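PDB 4YWE: putative aldehyde dehydrogenase from Burkholderia cenocepacia, which probably oxidises aldehydes to carboxylic acids with NAD or NADP as electron acceptor, as members of the aldehyde dehydrogenase family do, and also binds metal ions. Local coordinates for residues D350-A355 with P381-A386; W341-D346 with E388-P393; V296-E299 with P305-E308. One frame throughout, in Å; residues are numbered along the deposited sequence.

Contact 1 of 3, residues D350-A355 with P381-A386; sequences DGIPMA and PSHRLA
A helix end and a helix start meet here through a His-carboxylate hydrogen bond: D350, at the C-terminal end of helix 334-349, holds H383, the N-cap of the short helix 384-387. H383 NE2 donates to D350 OD2 over 2.8 Å, nearly straight at 166°, and the oxygen lies in the ring plane. OD2 receives the proton on its anti lone pair, the one turned away from OD1, and the carboxylate is twisted 72° from the imidazole. At the other end of the ring, ND1 accepts from the backbone N of L385 at 3.0 Å, with the donor tilted somewhat out of the ring plane. With NE2 donating and ND1 accepting, both ring nitrogens are used and the rotation of the imidazole is fixed; the carboxylate probably polarises the ring and makes ND1 a better acceptor for L385 N. CG of H383 stands anti to the backbone N (chi1 -168°), a setting that folds ND1 back onto the first turn while NE2 reaches D350. One face of the ring takes a CH-pi contact from I352, whose CD1 sits almost on the ring normal, 3.6 Å from the centroid. The same methyl touches L385 CD2 at 4.3 Å, joining the polar pair to an apolar layer. Between D350 and I352, G351 has positive phi and completes a Schellman motif that ends the helix. D350 is a calcium ligand in a crystal structure of this protein, although no calcium is bound at this site in the present chain. I352 and L385 pack against A347 of helix 334-349 and against L376 of strand 374-376, while L385 also reaches V394 of strand 394-400, placing the contact between that helix and the sheet.

Contact 2 of 3, residues W341-D346 with E388-P393; sequences WDFLSD and EEVFGP
F343 and V390 bring the backbones closest, their CA atoms 7.1 Å apart, where helix 334-349 passes the irregular segment 388-393 that leads into strand 394-400. The same helix carries D346, a calcium ligand in a crystal structure of this protein, though none is bound there in this chain. The phenyl ring of F343 projects from the helix against segment 388-393. V390 CG2 stands over the centre of one ring face, 3.8 Å from the centroid and 14° off the normal, a CH-pi contact. V390 CG1 lies above the same face but out past its CG-CD2 rim, 4.0 Å from F343 CD2; a chi1 of 178° turns both methyls of the valine to the ring. Toward the far end of the phenyl, F343 CZ approaches the carbonyl oxygen E389 O at 3.6 Å, obliquely to the ring. E388 crosses the aromatic side chain at about a right angle; its CB comes within 4.1 Å of F343 CE1, and its carboxylate plane is turned 83° from the ring. E388 OE1 is bound in a salt bridge to R384 NE, and the guanidinium of R384 also makes a cation-pi contact with F343. With no hydrogen bond between the segments, cohesion is apolar and aromatic; R384, beside both groups, faces the side of the ring opposite V390 and probably helps attach the loop to the helix.

Contact 3 of 3, residues V296-E299 with P305-E308; sequences VLIE and PLVE
I298 and L306 pack strand 293-299 against helix 303-315, a strand-turn-helix unit in which the helix lies on one side of the mixed sheet that holds strands 261-265, 293-299 and 394-400. The strand runs inside that sheet, between the other two, and turns I298 toward the helix, whereas L297 points away from it. From CB, the I298 side chain divides into two branches. CG2, anti to the backbone N, reaches L306 CD2 at 3.7 Å and comes within 4.2 Å of L306 CB. On the other branch, CG1 stands anti to the carbonyl carbon (chi1 -43°) and is likewise 3.7 Å from L306 CD2. L306 CD2 therefore sits in the fork of the isoleucine, touched by both branches. CD1, at the tip, extends further along the leucine: it meets L306 CG at 3.9 Å and L306 CB at 4.0 Å. The two side chains cross at a slant, and the whole contact is made by carbon atoms, with no hydrogen bond between the segments. All three touching residues are buried. L306 continues the layer beyond this strand, reaching V265 of strand 261-265 as well as L271 and L278 of helix 271-283, so L306 packs between its own helix, helix 271-283 and the sheet. The edges of the strand are held by its neighbours: I298 shares backbone hydrogen bonds with M398 and F400, and L297 with Q263 and V265. V307, the next residue of the helix, adds a second, looser contact at the isoleucine tip: CD1 has L306 CD2 at 3.6 Å and V307 CG2 at 4.1 Å.

Overall arrangement
From the N terminus, contact 3 comes first and closes the short turn from strand 293-299 into helix 303-315. Later, helix 334-349 opens contact 2, whose loop runs through strands 354-360 and 374-376 to the segment before strand 394-400. Contact 1 opens and closes within that span. Contacts 1 and 2 touch, their centres 10 Å apart: M354 CE lies 4.2 Å from L344 CD2, and L385 packs on V390. Contact 3 stands apart, about 15 Å from contact 1 and 20 Å from contact 2 between centres. The sheet relates them: contacts 1 and 2 tie helix 334-349 to the approach to strand 394-400, the neighbour of strand 293-299.

Contact 1 of 3, residues D350-A355 with P381-A386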
loop_
_atom_site.group_PDB
_atom_site.type_symbol
_atom_site.label_atom_id
_atom_site.label_comp_id
_atom_site.label_asym_id
_atom_site.label_seq_id
_atom_site.Cartn_x
_atom_site.Cartn_y
_atom_site.Cartn_z
ATOM N N ASP A 350 40.443 -8.539 33.394
ATOM C CA ASP A 350 39.722 -7.441 34.028
ATOM C C ASP A 350 38.802 -7.938 35.140
ATOM O O ASP A 350 38.068 -7.156 35.741
ATOM C CB ASP A 350 38.916 -6.662 32.987
ATOM C CG ASP A 350 39.795 -6.023 31.930
ATOM O OD1 ASP A 350 40.958 -5.694 32.243
ATOM O OD2 ASP A 350 39.325 -5.852 30.786
ATOM N N GLY A 351 38.842 -9.238 35.406
ATOM C CA GLY A 351 38.089 -9.811 36.507
ATOM C C GLY A 351 36.637 -10.135 36.208
ATOM O O GLY A 351 35.817 -10.222 37.123
ATOM N N ILE A 352 36.312 -10.310 34.932
ATOM C CA ILE A 352 34.967 -10.721 34.552
ATOM C C ILE A 352 34.855 -12.234 34.684
ATOM O O ILE A 352 35.526 -12.975 33.965
ATOM C CB ILE A 352 34.613 -10.265 33.129
ATOM C CG1 ILE A 352 34.722 -8.743 33.011
ATOM C CG2 ILE A 352 33.212 -10.726 32.763
ATOM C CD1 ILE A 352 34.389 -8.213 31.635
ATOM N N PRO A 353 34.003 -12.699 35.609
ATOM C CA PRO A 353 33.868 -14.134 35.880
ATOM C C PRO A 353 33.232 -14.896 34.723
ATOM O O PRO A 353 32.210 -14.466 34.188
ATOM C CB PRO A 353 32.956 -14.179 37.117
ATOM C CG PRO A 353 32.938 -12.779 37.657
ATOM C CD PRO A 353 33.125 -11.894 36.472
ATOM N N MET A 354 33.838 -16.013 34.339
ATOM C CA MET A 354 33.223 -16.906 33.370
ATOM C C MET A 354 32.359 -17.918 34.114
ATOM O O MET A 354 32.872 -18.856 34.722
ATOM C CB MET A 354 34.282 -17.615 32.522
ATOM C CG MET A 354 33.708 -18.598 31.515
ATOM S SD MET A 354 34.965 -19.313 30.440
ATOM C CE MET A 354 35.452 -17.876 29.487
ATOM N N ALA A 355 31.047 -17.706 34.070
ATOM C CA ALA A 355 30.103 -18.538 34.810
ATOM C C ALA A 355 30.159 -19.992 34.356
ATOM O O ALA A 355 30.103 -20.906 35.176
ATOM C CB ALA A 355 28.689 -17.993 34.659
ATOM N N PRO A 381 28.686 -2.693 31.518
ATOM C CA PRO A 381 28.073 -2.220 30.273
ATOM C C PRO A 381 29.069 -1.507 29.363
ATOM O O PRO A 381 28.983 -1.621 28.141
ATOM C CB PRO A 381 26.994 -1.247 30.760
ATOM C CG PRO A 381 26.698 -1.675 32.159
ATOM C CD PRO A 381 27.995 -2.174 32.711
ATOM N N SER A 382 30.011 -0.788 29.966
ATOM C CA SER A 382 30.972 0.006 29.210
ATOM C C SER A 382 32.187 -0.810 28.785
ATOM O O SER A 382 33.043 -0.319 28.051
ATOM C CB SER A 382 31.422 1.215 30.034
ATOM O OG SER A 382 32.048 0.800 31.234
ATOM N N HIS A 383 32.264 -2.054 29.247
ATOM C CA HIS A 383 33.389 -2.914 28.901
ATOM C C HIS A 383 33.310 -3.329 27.433
ATOM O O HIS A 383 32.219 -3.444 26.870
ATOM C CB HIS A 383 33.428 -4.150 29.806
ATOM C CG HIS A 383 34.701 -4.930 29.705
ATOM N ND1 HIS A 383 34.887 -5.938 28.782
ATOM C CD2 HIS A 383 35.856 -4.848 30.408
ATOM C CE1 HIS A 383 36.099 -6.444 28.922
ATOM N NE2 HIS A 383 36.708 -5.800 29.901
ATOM N N ARG A 384 34.473 -3.547 26.823
ATOM C CA ARG A 384 34.566 -3.909 25.409
ATOM C C ARG A 384 33.775 -5.178 25.084
ATOM O O ARG A 384 33.247 -5.327 23.981
ATOM C CB ARG A 384 36.035 -4.082 25.011
ATOM C CG ARG A 384 36.258 -4.599 23.597
ATOM C CD ARG A 384 37.721 -4.500 23.195
ATOM N NE ARG A 384 37.937 -4.917 21.811
ATOM C CZ ARG A 384 38.302 -6.141 21.446
ATOM N NH1 ARG A 384 38.499 -7.080 22.362
ATOM N NH2 ARG A 384 38.472 -6.428 20.163
ATOM N N LEU A 385 33.686 -6.085 26.053
ATOM C CA LEU A 385 32.945 -7.328 25.875
ATOM C C LEU A 385 31.461 -7.065 25.625
ATOM O O LEU A 385 30.801 -7.820 24.913
ATOM C CB LEU A 385 33.118 -8.233 27.098
ATOM C CG LEU A 385 32.493 -9.628 27.012
ATOM C CD1 LEU A 385 33.147 -10.441 25.905
ATOM C CD2 LEU A 385 32.590 -10.353 28.344
ATOM N N ALA A 386 30.944 -5.988 26.208
ATOM C CA ALA A 386 29.524 -5.667 26.101
ATOM C C ALA A 386 29.258 -4.556 25.088
ATOM O O ALA A 386 28.113 -4.151 24.890
ATOM C CB ALA A 386 28.970 -5.276 27.464
#

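Contact 2 of 3, residues W341-D346 with E388-P393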
loop_
_atom_site.group_PDB
_atom_site.type_symbol
_atom_site.label_atom_id
_atom_site.label_comp_id
_atom_site.label_asym_id
_atom_site.label_seq_id
_atom_site.Cartn_x
_atom_site.Cartn_y
_atom_site.Cartn_z
ATOM N N TRP A 341 39.648 -15.320 21.326
ATOM C CA TRP A 341 40.587 -15.535 22.422
ATOM C C TRP A 341 40.973 -14.222 23.096
ATOM O O TRP A 341 41.110 -14.158 24.317
ATOM C CB TRP A 341 41.847 -16.246 21.921
ATOM C CG TRP A 341 41.660 -17.706 21.657
ATOM C CD1 TRP A 341 40.614 -18.486 22.053
ATOM C CD2 TRP A 341 42.551 -18.567 20.935
ATOM N NE1 TRP A 341 40.797 -19.779 21.623
ATOM C CE2 TRP A 341 41.979 -19.854 20.934
ATOM C CE3 TRP A 341 43.777 -18.372 20.289
ATOM C CZ2 TRP A 341 42.590 -20.942 20.314
ATOM C CZ3 TRP A 341 44.381 -19.453 19.673
ATOM C CH2 TRP A 341 43.787 -20.721 19.690
ATOM N N ASP A 342 41.150 -13.178 22.292
ATOM C CA ASP A 342 41.558 -11.876 22.808
ATOM C C ASP A 342 40.454 -11.244 23.651
ATOM O O ASP A 342 40.732 -10.594 24.659
ATOM C CB ASP A 342 41.951 -10.943 21.663
ATOM C CG ASP A 342 43.180 -11.426 20.917
ATOM O OD1 ASP A 342 43.880 -12.319 21.440
ATOM O OD2 ASP A 342 43.450 -10.912 19.812
ATOM N N PHE A 343 39.207 -11.435 23.233
ATOM C CA PHE A 343 38.065 -10.964 24.009
ATOM C C PHE A 343 38.005 -11.657 25.366
ATOM O O PHE A 343 37.871 -11.007 26.402
ATOM C CB PHE A 343 36.756 -11.202 23.251
ATOM C CG PHE A 343 36.378 -10.085 22.326
ATOM C CD1 PHE A 343 35.729 -8.961 22.807
ATOM C CD2 PHE A 343 36.655 -10.165 20.972
ATOM C CE1 PHE A 343 35.372 -7.931 21.956
ATOM C CE2 PHE A 343 36.300 -9.138 20.116
ATOM C CZ PHE A 343 35.656 -8.022 20.609
ATOM N N LEU A 344 38.110 -12.983 25.348
ATOM C CA LEU A 344 38.004 -13.784 26.563
ATOM C C LEU A 344 39.171 -13.540 27.516
ATOM O O LEU A 344 38.991 -13.530 28.735
ATOM C CB LEU A 344 37.915 -15.271 26.213
ATOM C CG LEU A 344 36.687 -15.688 25.399
ATOM C CD1 LEU A 344 36.716 -17.178 25.093
ATOM C CD2 LEU A 344 35.407 -15.313 26.132
ATOM N N SER A 345 40.364 -13.342 26.961
ATOM C CA SER A 345 41.551 -13.108 27.777
ATOM C C SER A 345 41.511 -11.728 28.427
ATOM O O SER A 345 41.907 -11.567 29.582
ATOM C CB SER A 345 42.823 -13.255 26.938
ATOM O OG SER A 345 42.885 -12.271 25.921
ATOM N N ASP A 346 41.037 -10.734 27.682
ATOM C CA ASP A 346 40.890 -9.384 28.218
ATOM C C ASP A 346 39.858 -9.356 29.338
ATOM O O ASP A 346 40.040 -8.673 30.345
ATOM C CB ASP A 346 40.490 -8.400 27.117
ATOM C CG ASP A 346 41.629 -8.088 26.168
ATOM O OD1 ASP A 346 42.800 -8.240 26.573
ATOM O OD2 ASP A 346 41.351 -7.685 25.019
ATOM N N GLU A 388 31.534 -4.233 21.925
ATOM C CA GLU A 388 32.007 -4.620 20.599
ATOM C C GLU A 388 31.573 -6.034 20.224
ATOM O O GLU A 388 31.410 -6.897 21.087
ATOM C CB GLU A 388 33.531 -4.504 20.523
ATOM C CG GLU A 388 34.053 -3.096 20.776
ATOM C CD GLU A 388 35.557 -2.989 20.613
ATOM O OE1 GLU A 388 36.185 -3.982 20.188
ATOM O OE2 GLU A 388 36.112 -1.910 20.911
ATOM N N GLU A 389 31.391 -6.262 18.926
ATOM C CA GLU A 389 30.966 -7.564 18.425
ATOM C C GLU A 389 32.104 -8.575 18.496
ATOM O O GLU A 389 33.203 -8.324 18.005
ATOM C CB GLU A 389 30.455 -7.446 16.987
ATOM C CG GLU A 389 29.875 -8.738 16.431
ATOM C CD GLU A 389 29.239 -8.554 15.065
ATOM O OE1 GLU A 389 29.931 -8.071 14.143
ATOM O OE2 GLU A 389 28.045 -8.891 14.914
ATOM N N VAL A 390 31.832 -9.722 19.108
ATOM C CA VAL A 390 32.835 -10.765 19.269
ATOM C C VAL A 390 32.843 -11.691 18.056
ATOM O O VAL A 390 33.902 -12.134 17.609
ATOM C CB VAL A 390 32.591 -11.563 20.564
ATOM C CG1 VAL A 390 33.610 -12.686 20.708
ATOM C CG2 VAL A 390 32.634 -10.636 21.767
ATOM N N PHE A 391 31.652 -11.957 17.525
ATOM C CA PHE A 391 31.453 -12.938 16.459
ATOM C C PHE A 391 31.969 -14.302 16.904
ATOM O O PHE A 391 32.640 -15.012 16.154
ATOM C CB PHE A 391 32.128 -12.494 15.160
ATOM C CG PHE A 391 31.208 -12.505 13.973
ATOM C CD1 PHE A 391 30.097 -11.678 13.939
ATOM C CD2 PHE A 391 31.451 -13.338 12.896
ATOM C CE1 PHE A 391 29.243 -11.683 12.852
ATOM C CE2 PHE A 391 30.598 -13.349 11.804
ATOM C CZ PHE A 391 29.494 -12.520 11.783
ATOM N N GLY A 392 31.650 -14.646 18.147
ATOM C CA GLY A 392 31.958 -15.947 18.707
ATOM C C GLY A 392 30.829 -16.382 19.620
ATOM O O GLY A 392 29.898 -15.613 19.862
ATOM N N PRO A 393 30.904 -17.612 20.142
ATOM C CA PRO A 393 29.836 -18.131 21.000
ATOM C C PRO A 393 29.939 -17.607 22.430
ATOM O O PRO A 393 29.955 -18.390 23.376
ATOM C CB PRO A 393 30.062 -19.639 20.947
ATOM C CG PRO A 393 31.545 -19.769 20.798
ATOM C CD PRO A 393 31.999 -18.585 19.976
#

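Contact 3 of 3, residues V296-E299 with P305-E308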
loop_
_atom_site.group_PDB
_atom_site.type_symbol
_atom_site.label_atom_id
_atom_site.label_comp_id
_atom_site.label_asym_id
_atom_site.label_seq_id
_atom_site.Cartn_x
_atom_site.Cartn_y
_atom_site.Cartn_z
ATOM N N VAL A 296 22.602 -10.725 27.323
ATOM C CA VAL A 296 21.363 -11.051 28.012
ATOM C C VAL A 296 21.201 -10.121 29.212
ATOM O O VAL A 296 22.033 -10.093 30.120
ATOM C CB VAL A 296 21.307 -12.542 28.419
ATOM C CG1 VAL A 296 22.557 -12.957 29.184
ATOM C CG2 VAL A 296 20.047 -12.828 29.222
ATOM N N LEU A 297 20.130 -9.335 29.187
ATOM C CA LEU A 297 19.844 -8.386 30.253
ATOM C C LEU A 297 18.718 -8.932 31.120
ATOM O O LEU A 297 17.589 -9.087 30.657
ATOM C CB LEU A 297 19.468 -7.020 29.675
ATOM C CG LEU A 297 20.354 -6.515 28.532
ATOM C CD1 LEU A 297 19.832 -5.198 27.980
ATOM C CD2 LEU A 297 21.800 -6.374 28.987
ATOM N N ILE A 298 19.033 -9.227 32.377
ATOM C CA ILE A 298 18.087 -9.890 33.265
ATOM C C ILE A 298 17.693 -8.983 34.422
ATOM O O ILE A 298 18.551 -8.368 35.053
ATOM C CB ILE A 298 18.672 -11.208 33.802
ATOM C CG1 ILE A 298 19.377 -11.979 32.686
ATOM C CG2 ILE A 298 17.580 -12.049 34.443
ATOM C CD1 ILE A 298 20.262 -13.103 33.186
ATOM N N GLU A 299 16.396 -8.904 34.702
ATOM C CA GLU A 299 15.917 -8.156 35.857
ATOM C C GLU A 299 16.537 -8.742 37.123
ATOM O O GLU A 299 16.743 -9.952 37.213
ATOM C CB GLU A 299 14.390 -8.187 35.934
ATOM C CG GLU A 299 13.806 -7.343 37.055
ATOM C CD GLU A 299 12.291 -7.324 37.040
ATOM O OE1 GLU A 299 11.697 -7.801 36.050
ATOM O OE2 GLU A 299 11.693 -6.834 38.022
ATOM N N PRO A 305 19.111 -16.604 39.488
ATOM C CA PRO A 305 18.540 -17.888 39.057
ATOM C C PRO A 305 18.718 -18.187 37.566
ATOM O O PRO A 305 19.003 -19.329 37.209
ATOM C CB PRO A 305 17.055 -17.738 39.398
ATOM C CG PRO A 305 17.030 -16.774 40.520
ATOM C CD PRO A 305 18.116 -15.791 40.213
ATOM N N LEU A 306 18.554 -17.181 36.712
ATOM C CA LEU A 306 18.653 -17.394 35.272
ATOM C C LEU A 306 20.099 -17.640 34.841
ATOM O O LEU A 306 20.353 -18.414 33.918
ATOM C CB LEU A 306 18.069 -16.203 34.509
ATOM C CG LEU A 306 18.035 -16.328 32.984
ATOM C CD1 LEU A 306 17.333 -17.612 32.565
ATOM C CD2 LEU A 306 17.356 -15.120 32.358
ATOM N N VAL A 307 21.040 -16.981 35.510
ATOM C CA VAL A 307 22.458 -17.184 35.228
ATOM C C VAL A 307 22.854 -18.622 35.544
ATOM O O VAL A 307 23.582 -19.258 34.779
ATOM C CB VAL A 307 23.335 -16.184 36.011
ATOM C CG1 VAL A 307 24.787 -16.640 36.030
ATOM C CG2 VAL A 307 23.219 -14.793 35.405
ATOM N N GLU A 308 22.359 -19.138 36.666
ATOM C CA GLU A 308 22.651 -20.510 37.071
ATOM C C GLU A 308 22.085 -21.514 36.068
ATOM O O GLU A 308 22.703 -22.542 35.790
ATOM C CB GLU A 308 22.092 -20.788 38.469
#